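Local coordinates for protein sulfite dehydrogenase (Paracoccus pantotrophus, PDB 2XTS) that oxidises protein-bound sulfane sulfur in the Sox system, as the molybdenum cofactor subunit of a complex with a heme c cytochrome, at residues Glu165-Tyr170 with Gly231-Val237; Arg181-Lys187 with Pro216-Met222. Residues are numbered along the deposited sequence.

Overall arrangement
Both contacts reach one mixed sheet of the molybdopterin-binding domain. Strand 168-173 is paired with 227-233 in contact 1 and with 181-184 on its other edge. L169 O and F183 N, 2.7 Å apart, probably form a hydrogen bond between the two contacts, whose centres are about 13 Å apart. Contact 2 is nested in the chain loop that contact 1 closes. Contact 1 combines backbone pairing with aromatic and apolar packing. It has a buried strand part and an exposed end; its loop 234-237 meets the cytochrome. Contact 2 has no backbone pairing. It is buried side-chain packing with a salt bridge and a cation-pi contact, and its loop 216-222 reaches the molybdenum and cobalt sites.

Contact 1. Residues Glu165-Tyr170 with Gly231-Val237; sequences EGKWLY and GIYDKAV
This is an antiparallel strand pair with a classic beta bulge, in the mixed sheet of the molybdopterin-binding domain. The axes of strand segments 168-170 and 231-233 approach to 4.6 Å, with 147° between their N-to-C directions. W168-Y233 and Y170-G231 are hydrogen-bonded pairs. L169-I232 between them is non-hydrogen-bonded, with CA atoms 4.6 Å apart. Y170 N donates to G231 O at 2.7 Å, and G231 N to Y170 O at 2.8 Å. Y233 N donates to W168 O at 2.9 Å. W168 N donates to Y233 O at 3.0 Å. K167 N also reaches Y233 O, at 3.1 Å, but weakly. K167 and W168 thus both face Y233 and form the bulge. K167 is near -96/-17, while W168 is extended.

L169 and I232 point to one face of the sheet, CD1 to CD1 3.8 Å, where helix 153-160 covers them. G166 lets I232 in close, CA to CG2 3.5 Å; a CB there would clash. W168, Y170 and Y233 lie on the other face. Y233 (chi1 m) brings CE2 to 3.5 Å from Y170 CB, over the space left by G231. After Y233 the chain turns back beneath this face. Y170 (chi1 t) meets V237, CD1 to CG2 3.4 Å.

The end of the strand and the loop after it face the cytochrome chain: Y233 OH bonds to D18, D234 OD1 bonds to Q26, and K235 NZ bridges to D24, all of that chain. W168 (chi1 m) lies against the loop. A236 CB sits 3.7 Å from the centroid of the W168 six-membered ring, 3° off its normal.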
ATOM      1  N   GLU A 165       0.114   4.580 -40.523  1.00 16.81           N
ATOM      2  CA  GLU A 165       1.515   4.945 -40.576  1.00 16.56           C
ATOM      3  C   GLU A 165       2.113   5.203 -39.191  1.00 15.75           C
ATOM      4  O   GLU A 165       3.342   5.263 -39.055  1.00 16.33           O
ATOM      5  CB  GLU A 165       1.687   6.183 -41.453  1.00 17.38           C
ATOM      6  CG  GLU A 165       1.301   5.985 -42.914  1.00 20.51           C
ATOM      7  CD  GLU A 165      -0.204   6.139 -43.223  1.00 24.21           C
ATOM      8  OE1 GLU A 165      -1.005   6.607 -42.376  1.00 24.26           O
ATOM      9  OE2 GLU A 165      -0.588   5.784 -44.364  1.00 28.05           O
ATOM     10  N   GLY A 166       1.256   5.314 -38.178  1.00 15.02           N
ATOM     11  CA  GLY A 166       1.705   5.610 -36.817  1.00 14.33           C
ATOM     12  C   GLY A 166       2.225   4.389 -36.093  1.00 14.27           C
ATOM     13  O   GLY A 166       1.468   3.703 -35.393  1.00 18.03           O
ATOM     14  N   LYS A 167       3.533   4.157 -36.218  1.00 12.99           N
ATOM     15  CA  LYS A 167       4.187   2.954 -35.716  1.00 13.24           C
ATOM     16  C   LYS A 167       4.838   3.122 -34.327  1.00 10.91           C
ATOM     17  O   LYS A 167       5.145   2.112 -33.665  1.00 10.98           O
ATOM     18  CB  LYS A 167       5.272   2.534 -36.726  1.00 14.97           C
ATOM     19  CG  LYS A 167       4.785   2.187 -38.164  1.00 18.35           C
ATOM     20  CD  LYS A 167       3.714   1.128 -38.162  1.00 22.02           C
ATOM     21  CE  LYS A 167       3.390   0.617 -39.581  1.00 25.12           C
ATOM     22  NZ  LYS A 167       4.521  -0.126 -40.206  1.00 28.33           N
ATOM     23  N   TRP A 168       5.051   4.373 -33.915  1.00  9.69           N
ATOM     24  CA  TRP A 168       5.728   4.697 -32.660  1.00  9.59           C
ATOM     25  C   TRP A 168       4.936   5.739 -31.915  1.00  9.02           C
ATOM     26  O   TRP A 168       4.347   6.634 -32.516  1.00 10.72           O
ATOM     27  CB  TRP A 168       7.146   5.225 -32.929  1.00  9.75           C
ATOM     28  CG  TRP A 168       8.113   4.243 -33.454  1.00  9.84           C
ATOM     29  CD1 TRP A 168       8.275   3.876 -34.748  1.00 10.76           C
ATOM     30  CD2 TRP A 168       9.058   3.493 -32.690  1.00 10.00           C
ATOM     31  NE1 TRP A 168       9.281   2.944 -34.836  1.00 11.04           N
ATOM     32  CE2 TRP A 168       9.786   2.706 -33.588  1.00  9.63           C
ATOM     33  CE3 TRP A 168       9.385   3.440 -31.332  1.00  9.11           C
ATOM     34  CZ2 TRP A 168      10.820   1.859 -33.179  1.00 10.48           C
ATOM     35  CZ3 TRP A 168      10.432   2.596 -30.915  1.00 10.50           C
ATOM     36  CH2 TRP A 168      11.120   1.812 -31.838  1.00 10.68           C
ATOM     37  N   LEU A 169       4.970   5.628 -30.589  1.00  8.35           N
ATOM     38  CA  LEU A 169       4.413   6.630 -29.698  1.00  8.83           C
ATOM     39  C   LEU A 169       5.548   7.218 -28.896  1.00  8.75           C
ATOM     40  O   LEU A 169       6.390   6.492 -28.342  1.00 10.17           O
ATOM     41  CB  LEU A 169       3.363   6.014 -28.771  1.00  9.72           C
ATOM     42  CG  LEU A 169       2.713   6.916 -27.712  1.00 10.30           C
ATOM     43  CD1 LEU A 169       1.327   6.410 -27.376  1.00 12.06           C
ATOM     44  CD2 LEU A 169       3.564   6.971 -26.443  1.00 11.96           C
ATOM     45  N   TYR A 170       5.579   8.542 -28.854  1.00  7.91           N
ATOM     46  CA  TYR A 170       6.535   9.281 -28.050  1.00  7.96           C
ATOM     47  C   TYR A 170       5.795   9.901 -26.883  1.00  7.22           C
ATOM     48  O   TYR A 170       4.827  10.634 -27.091  1.00  8.83           O
ATOM     49  CB  TYR A 170       7.155  10.362 -28.905  1.00  8.32           C
ATOM     50  CG  TYR A 170       8.141  11.266 -28.199  1.00  9.07           C
ATOM     51  CD1 TYR A 170       9.444  10.839 -27.900  1.00  9.15           C
ATOM     52  CD2 TYR A 170       7.803  12.583 -27.906  1.00 10.39           C
ATOM     53  CE1 TYR A 170      10.352  11.712 -27.295  1.00 10.97           C
ATOM     54  CE2 TYR A 170       8.678  13.439 -27.286  1.00 12.13           C
ATOM     55  CZ  TYR A 170       9.958  13.016 -27.008  1.00 11.52           C
ATOM     56  OH  TYR A 170      10.849  13.873 -26.393  1.00 12.97           O
ATOM     57  N   GLY A 231       2.738  11.606 -28.644  1.00  8.43           N
ATOM     58  CA  GLY A 231       2.898  11.935 -30.058  1.00  9.03           C
ATOM     59  C   GLY A 231       3.029  10.672 -30.857  1.00  9.32           C
ATOM     60  O   GLY A 231       3.774   9.774 -30.481  1.00  9.76           O
ATOM     61  N   ILE A 232       2.319  10.581 -31.974  1.00  9.60           N
ATOM     62  CA  ILE A 232       2.368   9.383 -32.807  1.00 10.27           C
ATOM     63  C   ILE A 232       3.191   9.698 -34.046  1.00 10.20           C
ATOM     64  O   ILE A 232       2.856  10.606 -34.785  1.00 10.67           O
ATOM     65  CB  ILE A 232       0.966   8.928 -33.210  1.00 11.22           C
ATOM     66  CG1 ILE A 232       0.065   8.757 -31.967  1.00 12.68           C
ATOM     67  CG2 ILE A 232       1.063   7.637 -34.019  1.00 12.90           C
ATOM     68  CD1 ILE A 232       0.627   7.838 -30.871  1.00 13.46           C
ATOM     69  N   TYR A 233       4.267   8.956 -34.249  1.00  9.88           N
ATOM     70  CA  TYR A 233       5.232   9.195 -35.321  1.00 10.39           C
ATOM     71  C   TYR A 233       5.435   7.909 -36.128  1.00 10.07           C
ATOM     72  O   TYR A 233       5.033   6.805 -35.713  1.00 10.42           O
ATOM     73  CB  TYR A 233       6.566   9.714 -34.718  1.00 10.37           C
ATOM     74  CG  TYR A 233       6.437  10.983 -33.927  1.00 11.63           C
ATOM     75  CD1 TYR A 233       6.335  12.203 -34.545  1.00 14.60           C
ATOM     76  CD2 TYR A 233       6.460  10.970 -32.571  1.00 13.05           C
ATOM     77  CE1 TYR A 233       6.196  13.373 -33.819  1.00 15.57           C
ATOM     78  CE2 TYR A 233       6.329  12.130 -31.841  1.00 13.03           C
ATOM     79  CZ  TYR A 233       6.211  13.329 -32.456  1.00 12.68           C
ATOM     80  OH  TYR A 233       6.078  14.460 -31.679  1.00 12.96           O
ATOM     81  N   ASP A 234       6.090   8.054 -37.276  1.00 10.75           N
ATOM     82  CA  ASP A 234       6.363   6.918 -38.157  1.00 11.41           C
ATOM     83  C   ASP A 234       7.683   6.230 -37.859  1.00 11.37           C
ATOM     84  O   ASP A 234       7.987   5.195 -38.418  1.00 12.55           O
ATOM     85  CB  ASP A 234       6.239   7.311 -39.647  1.00 11.95           C
ATOM     86  CG  ASP A 234       7.256   8.355 -40.090  1.00 14.30           C
ATOM     87  OD1 ASP A 234       8.080   8.835 -39.273  1.00 17.79           O
ATOM     88  OD2 ASP A 234       7.218   8.700 -41.299  1.00 19.58           O
ATOM     89  N   LYS A 235       8.435   6.796 -36.922  1.00 11.10           N
ATOM     90  CA  LYS A 235       9.751   6.278 -36.514  1.00 10.98           C
ATOM     91  C   LYS A 235      10.042   6.725 -35.096  1.00 10.05           C
ATOM     92  O   LYS A 235       9.392   7.627 -34.601  1.00  9.97           O
ATOM     93  CB  LYS A 235      10.875   6.761 -37.430  1.00 12.01           C
ATOM     94  CG  LYS A 235      10.983   8.229 -37.575  1.00 15.38           C
ATOM     95  CD  LYS A 235      12.045   8.605 -38.599  1.00 19.08           C
ATOM     96  CE  LYS A 235      11.803   7.967 -39.975  1.00 21.66           C
ATOM     97  NZ  LYS A 235      12.554   8.574 -41.138  1.00 25.96           N
ATOM     98  N   ALA A 236      11.025   6.095 -34.457  1.00 10.00           N
ATOM     99  CA  ALA A 236      11.421   6.458 -33.122  1.00  9.46           C
ATOM    100  C   ALA A 236      11.998   7.871 -33.144  1.00  8.89           C
ATOM    101  O   ALA A 236      12.664   8.264 -34.104  1.00  9.74           O
ATOM    102  CB  ALA A 236      12.443   5.461 -32.595  1.00 10.40           C
ATOM    103  N   VAL A 237      11.789   8.626 -32.080  1.00  8.75           N
ATOM    104  CA  VAL A 237      12.347   9.958 -32.020  1.00  8.14           C
ATOM    105  C   VAL A 237      13.878   9.933 -31.818  1.00  8.17           C
ATOM    106  O   VAL A 237      14.590  10.778 -32.335  1.00  8.57           O
ATOM    107  CB  VAL A 237      11.646  10.777 -30.909  1.00  8.88           C
ATOM    108  CG1 VAL A 237      12.343  12.108 -30.680  1.00  9.77           C
ATOM    109  CG2 VAL A 237      10.156  10.928 -31.245  1.00  9.94           C
TER

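Contact 2. Residues Arg181-Lys187 with Pro216-Met222; sequences RSFPMEK and PGWEGNM. With CO (cobalt (II) ion), chain G; MTE (phosphonic acidmono-(2-amino-5,6-dimercapto-4-oxo-3,7,8a,9,10,10a-hexahydro-4H-8-oxa-1,3,9,10-tetraaza-anthracen-7-ylmethyl)ester), chain E; 2MO (molybdenum (IV)oxide), chain F.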
ATOM      1  N   ARG A 181      10.411   9.512 -24.381  1.00  6.94           N
ATOM      2  CA  ARG A 181      10.783   8.168 -24.768  1.00  6.39           C
ATOM      3  C   ARG A 181       9.861   7.656 -25.865  1.00  6.61           C
ATOM      4  O   ARG A 181       8.657   7.925 -25.854  1.00  7.47           O
ATOM      5  CB  ARG A 181      10.749   7.190 -23.570  1.00  7.20           C
ATOM      6  CG  ARG A 181      11.878   7.358 -22.568  1.00  7.72           C
ATOM      7  CD  ARG A 181      13.242   7.119 -23.174  1.00  6.61           C
ATOM      8  NE  ARG A 181      13.437   5.799 -23.728  1.00  6.24           N
ATOM      9  CZ  ARG A 181      13.944   4.742 -23.111  1.00  7.05           C
ATOM     10  NH1 ARG A 181      14.319   4.781 -21.851  1.00  7.36           N
ATOM     11  NH2 ARG A 181      14.100   3.618 -23.777  1.00  8.36           N
ATOM     12  N   SER A 182      10.435   6.848 -26.758  1.00  7.08           N
ATOM     13  CA  SER A 182       9.726   6.233 -27.870  1.00  7.75           C
ATOM     14  C   SER A 182       9.326   4.792 -27.577  1.00  7.49           C
ATOM     15  O   SER A 182      10.120   3.997 -27.063  1.00  8.43           O
ATOM     16  CB  SER A 182      10.623   6.228 -29.085  1.00  8.51           C
ATOM     17  OG  SER A 182      11.054   7.531 -29.415  1.00  9.06           O
ATOM     18  N   PHE A 183       8.087   4.437 -27.936  1.00  7.33           N
ATOM     19  CA  PHE A 183       7.542   3.097 -27.714  1.00  7.47           C
ATOM     20  C   PHE A 183       7.038   2.525 -29.038  1.00  7.93           C
ATOM     21  O   PHE A 183       6.345   3.219 -29.774  1.00  8.06           O
ATOM     22  CB  PHE A 183       6.296   3.185 -26.825  1.00  7.40           C
ATOM     23  CG  PHE A 183       6.519   3.662 -25.434  1.00  8.53           C
ATOM     24  CD1 PHE A 183       6.759   4.981 -25.171  1.00  8.50           C
ATOM     25  CD2 PHE A 183       6.409   2.790 -24.369  1.00  9.73           C
ATOM     26  CE1 PHE A 183       6.933   5.408 -23.857  1.00  7.98           C
ATOM     27  CE2 PHE A 183       6.545   3.225 -23.061  1.00 11.40           C
ATOM     28  CZ  PHE A 183       6.837   4.527 -22.810  1.00 10.42           C
ATOM     29  N   PRO A 184       7.292   1.241 -29.305  1.00  8.34           N
ATOM     30  CA  PRO A 184       6.609   0.630 -30.441  1.00  8.56           C
ATOM     31  C   PRO A 184       5.118   0.490 -30.168  1.00  8.64           C
ATOM     32  O   PRO A 184       4.715   0.175 -29.054  1.00  8.48           O
ATOM     33  CB  PRO A 184       7.268  -0.744 -30.542  1.00 10.10           C
ATOM     34  CG  PRO A 184       7.708  -1.046 -29.190  1.00 10.92           C
ATOM     35  CD  PRO A 184       8.048   0.240 -28.529  1.00  8.62           C
ATOM     36  N   MET A 185       4.302   0.666 -31.200  1.00  9.70           N
ATOM     37  CA  MET A 185       2.853   0.649 -31.018  1.00 11.02           C
ATOM     38  C   MET A 185       2.357  -0.693 -30.471  1.00 10.11           C
ATOM     39  O   MET A 185       1.407  -0.726 -29.716  1.00 10.91           O
ATOM     40  CB  MET A 185       2.140   0.982 -32.343  1.00 12.23           C
ATOM     41  CG  MET A 185       0.680   1.426 -32.228  1.00 17.07           C
ATOM     42  SD  MET A 185       0.375   2.832 -31.109  1.00 23.21           S
ATOM     43  CE  MET A 185       1.546   4.034 -31.678  1.00 22.95           C
ATOM     44  N   GLU A 186       3.031  -1.792 -30.769  1.00 10.25           N
ATOM     45  CA  GLU A 186       2.603  -3.083 -30.234  1.00 11.26           C
ATOM     46  C   GLU A 186       2.592  -3.125 -28.702  1.00 10.55           C
ATOM     47  O   GLU A 186       1.695  -3.674 -28.088  1.00 11.85           O
ATOM     48  CB  GLU A 186       3.479  -4.220 -30.762  1.00 12.71           C
ATOM     49  CG  GLU A 186       2.978  -5.600 -30.369  1.00 17.16           C
ATOM     50  CD  GLU A 186       3.846  -6.743 -30.877  1.00 23.09           C
ATOM     51  OE1 GLU A 186       4.910  -6.506 -31.496  1.00 26.65           O
ATOM     52  OE2 GLU A 186       3.451  -7.899 -30.653  1.00 28.71           O
ATOM     53  N   LYS A 187       3.584  -2.511 -28.083  1.00  9.85           N
ATOM     54  CA  LYS A 187       3.612  -2.465 -26.628  1.00  8.84           C
ATOM     55  C   LYS A 187       2.537  -1.539 -26.083  1.00  9.32           C
ATOM     56  O   LYS A 187       1.838  -1.868 -25.126  1.00  8.96           O
ATOM     57  CB  LYS A 187       4.994  -2.034 -26.127  1.00  9.30           C
ATOM     58  CG  LYS A 187       5.093  -1.857 -24.593  1.00  8.78           C
ATOM     59  CD  LYS A 187       4.853  -3.153 -23.841  1.00  8.55           C
ATOM     60  CE  LYS A 187       5.138  -3.026 -22.349  1.00  8.73           C
ATOM     61  NZ  LYS A 187       4.745  -4.228 -21.570  1.00  9.40           N
ATOM     62  N   PRO A 216       4.455  -2.201 -18.013  1.00  6.67           N
ATOM     63  CA  PRO A 216       4.803  -3.416 -17.295  1.00  6.78           C
ATOM     64  C   PRO A 216       6.015  -4.156 -17.870  1.00  6.84           C
ATOM     65  O   PRO A 216       6.106  -4.425 -19.067  1.00  7.36           O
ATOM     66  CB  PRO A 216       3.539  -4.238 -17.378  1.00  7.85           C
ATOM     67  CG  PRO A 216       2.475  -3.203 -17.381  1.00  8.05           C
ATOM     68  CD  PRO A 216       3.009  -2.147 -18.272  1.00  7.81           C
ATOM     69  N   GLY A 217       6.964  -4.419 -16.991  1.00  7.09           N
ATOM     70  CA  GLY A 217       8.142  -5.179 -17.334  1.00  7.17           C
ATOM     71  C   GLY A 217       9.276  -4.393 -17.960  1.00  6.21           C
ATOM     72  O   GLY A 217      10.347  -4.954 -18.181  1.00  7.36           O
ATOM     73  N   TRP A 218       9.041  -3.126 -18.287  1.00  6.27           N
ATOM     74  CA  TRP A 218      10.000  -2.309 -19.021  1.00  6.66           C
ATOM     75  C   TRP A 218      10.704  -1.323 -18.080  1.00  6.36           C
ATOM     76  O   TRP A 218      10.185  -0.961 -17.009  1.00  6.97           O
ATOM     77  CB  TRP A 218       9.311  -1.587 -20.178  1.00  6.79           C
ATOM     78  CG  TRP A 218       9.006  -2.461 -21.356  1.00  6.95           C
ATOM     79  CD1 TRP A 218       8.914  -3.822 -21.353  1.00  7.74           C
ATOM     80  CD2 TRP A 218       8.812  -2.048 -22.718  1.00  6.90           C
ATOM     81  NE1 TRP A 218       8.670  -4.274 -22.626  1.00  8.00           N
ATOM     82  CE2 TRP A 218       8.599  -3.208 -23.477  1.00  7.69           C
ATOM     83  CE3 TRP A 218       8.818  -0.815 -23.366  1.00  8.18           C
ATOM     84  CZ2 TRP A 218       8.419  -3.161 -24.856  1.00  8.27           C
ATOM     85  CZ3 TRP A 218       8.648  -0.769 -24.725  1.00  9.00           C
ATOM     86  CH2 TRP A 218       8.439  -1.928 -25.459  1.00  8.64           C
ATOM     87  N   GLU A 219      11.918  -0.937 -18.457  1.00  6.07           N
ATOM     88  CA  GLU A 219      12.785  -0.130 -17.637  1.00  5.76           C
ATOM     89  C   GLU A 219      12.100   1.122 -17.155  1.00  5.41           C
ATOM     90  O   GLU A 219      11.340   1.773 -17.872  1.00  6.17           O
ATOM     91  CB  GLU A 219      14.091   0.168 -18.409  1.00  5.71           C
ATOM     92  CG  GLU A 219      13.937   1.125 -19.589  1.00  6.30           C
ATOM     93  CD  GLU A 219      15.148   1.189 -20.518  1.00  6.99           C
ATOM     94  OE1 GLU A 219      16.150   0.487 -20.255  1.00  6.69           O
ATOM     95  OE2 GLU A 219      15.075   1.936 -21.528  1.00  7.47           O
ATOM     96  N   GLY A 220      12.418   1.481 -15.915  1.00  5.96           N
ATOM     97  CA  GLY A 220      11.707   2.564 -15.235  1.00  6.26           C
ATOM     98  C   GLY A 220      11.723   3.879 -15.988  1.00  5.72           C
ATOM     99  O   GLY A 220      10.798   4.674 -15.873  1.00  6.12           O
ATOM    100  N   ASN A 221      12.801   4.173 -16.715  1.00  5.73           N
ATOM    101  CA  ASN A 221      12.836   5.428 -17.449  1.00  5.51           C
ATOM    102  C   ASN A 221      11.632   5.625 -18.361  1.00  6.02           C
ATOM    103  O   ASN A 221      11.233   6.767 -18.618  1.00  6.97           O
ATOM    104  CB  ASN A 221      14.145   5.571 -18.237  1.00  5.81           C
ATOM    105  CG  ASN A 221      14.262   6.926 -18.907  1.00  6.21           C
ATOM    106  OD1 ASN A 221      14.088   7.037 -20.130  1.00  7.15           O
ATOM    107  ND2 ASN A 221      14.437   7.978 -18.116  1.00  7.82           N
ATOM    108  N   MET A 222      11.044   4.546 -18.844  1.00  6.53           N
ATOM    109  CA  MET A 222       9.948   4.677 -19.771  0.50  6.73           C
ATOM    110  C   MET A 222       8.629   4.982 -19.064  1.00  6.60           C
ATOM    111  O   MET A 222       7.648   5.300 -19.723  1.00  6.49           O
ATOM    112  CB  MET A 222       9.882   3.440 -20.628  0.50  6.27           C
ATOM    113  CG  MET A 222      11.171   3.222 -21.400  0.50  5.55           C
ATOM    114  SD  MET A 222      11.087   1.739 -22.434  0.50  4.24           S
ATOM    115  CE  MET A 222      10.307   2.376 -23.905  0.50  5.33           C
TER
HETATM  116 CO    CO G1431      17.531  -0.473 -21.470  0.75  2.59          CO
HETATM  117  N1  MTE E 500       9.325  11.007 -15.924  1.00  1.84           N
HETATM  118  C2  MTE E 500       9.630  12.295 -16.037  1.00  1.98           C
HETATM  119  N2  MTE E 500       8.713  13.135 -16.564  1.00  2.25           N
HETATM  120  N3  MTE E 500      10.812  12.791 -15.621  1.00  1.71           N
HETATM  121  C4  MTE E 500      11.784  12.006 -15.073  1.00  1.99           C
HETATM  122  O4  MTE E 500      12.847  12.545 -14.701  1.00  2.29           O
HETATM  123  N5  MTE E 500      12.454   9.659 -14.489  1.00  2.13           N
HETATM  124  C6  MTE E 500      12.222   8.326 -14.994  1.00  2.15           C
HETATM  125  C7  MTE E 500      10.790   7.832 -14.858  1.00  0.97           C
HETATM  126  N8  MTE E 500       9.875   8.818 -15.372  1.00  0.67           N
HETATM  127  C9  MTE E 500      11.533  10.585 -14.946  1.00  1.89           C
HETATM  128  C10 MTE E 500      10.228  10.111 -15.422  1.00  2.16           C
HETATM  129  C1' MTE E 500      13.155   7.291 -14.393  1.00  1.65           C
HETATM  130  S1' MTE E 500      14.822   7.249 -14.923  1.00  2.47           S
HETATM  131  C2' MTE E 500      12.713   6.351 -13.524  1.00  1.29           C
HETATM  132  S2' MTE E 500      13.715   5.064 -12.979  1.00  2.44           S
HETATM  133  C3' MTE E 500      11.279   6.406 -13.043  1.00  1.67           C
HETATM  134  O3' MTE E 500      10.545   7.559 -13.489  1.00  1.77           O
HETATM  135  C4' MTE E 500      11.241   6.450 -11.527  1.00  2.01           C
HETATM  136  O4' MTE E 500       9.879   6.417 -11.078  1.00  2.04           O
HETATM  137  P   MTE E 500       9.631   6.881  -9.563  1.00  2.05           P
HETATM  138  O1P MTE E 500      10.478   5.824  -8.793  1.00  2.28           O
HETATM  139  O2P MTE E 500      10.188   8.247  -9.335  1.00  2.22           O
HETATM  140  O3P MTE E 500       8.170   6.694  -9.336  1.00  2.34           O
HETATM  141 MO   2MO F 501      15.709   5.152 -14.270  1.00  2.84          MO
HETATM  142  OT1 2MO F 501      15.516   3.989 -15.623  1.00  3.00           O
HETATM  143  OT2 2MO F 501      17.377   6.174 -14.373  1.00  3.23           O
HETATM  144  O   HOH W   1      17.073   0.971 -23.001  1.00  8.09           O
HETATM  145  O   HOH W   2      19.297   0.584 -20.953  1.00  7.98           O
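Here a strand-helix corner, 181-187, packs against the active-site loop 216-222 of the molybdopterin-binding domain. It joins strand 181-184 and the start of helix 185-191 to residues of the molybdenum pocket (G220, N221) and the cobalt site (E219).

The W218 indole fills the hollow between F183, P184 and K187. K187 lies over one face of it, CG 3.6 Å from the six-membered ring centroid. K187 NZ makes a cation-pi contact 4.3 Å from the five-membered ring centroid and donates to P216 O at 2.9 Å; it also bridges to D191. P184 CD abuts the ring edge, 3.8 Å from W218 CH2. The next bump, M222, lays CE over the F183 ring, 4.0 Å from its centroid, a CH-pi contact; M222 SD, oblique at 5.3 Å, adds a Met-aromatic contact. M222 CG lies over the R181 guanidinium, 3.5 Å from NH1.

R181 folds over (m, m, m), and R181 NH1 and NH2 each donate to E219 OE2 at 3.0 Å in a salt bridge. E219 OE1 binds cobalt at 2.1 Å, as do T259 and H369. N221 N bonds weakly to OT1 of the molybdenum oxide at 2.9 Å. R181 NH1 holds N221 OD1 at 2.8 Å.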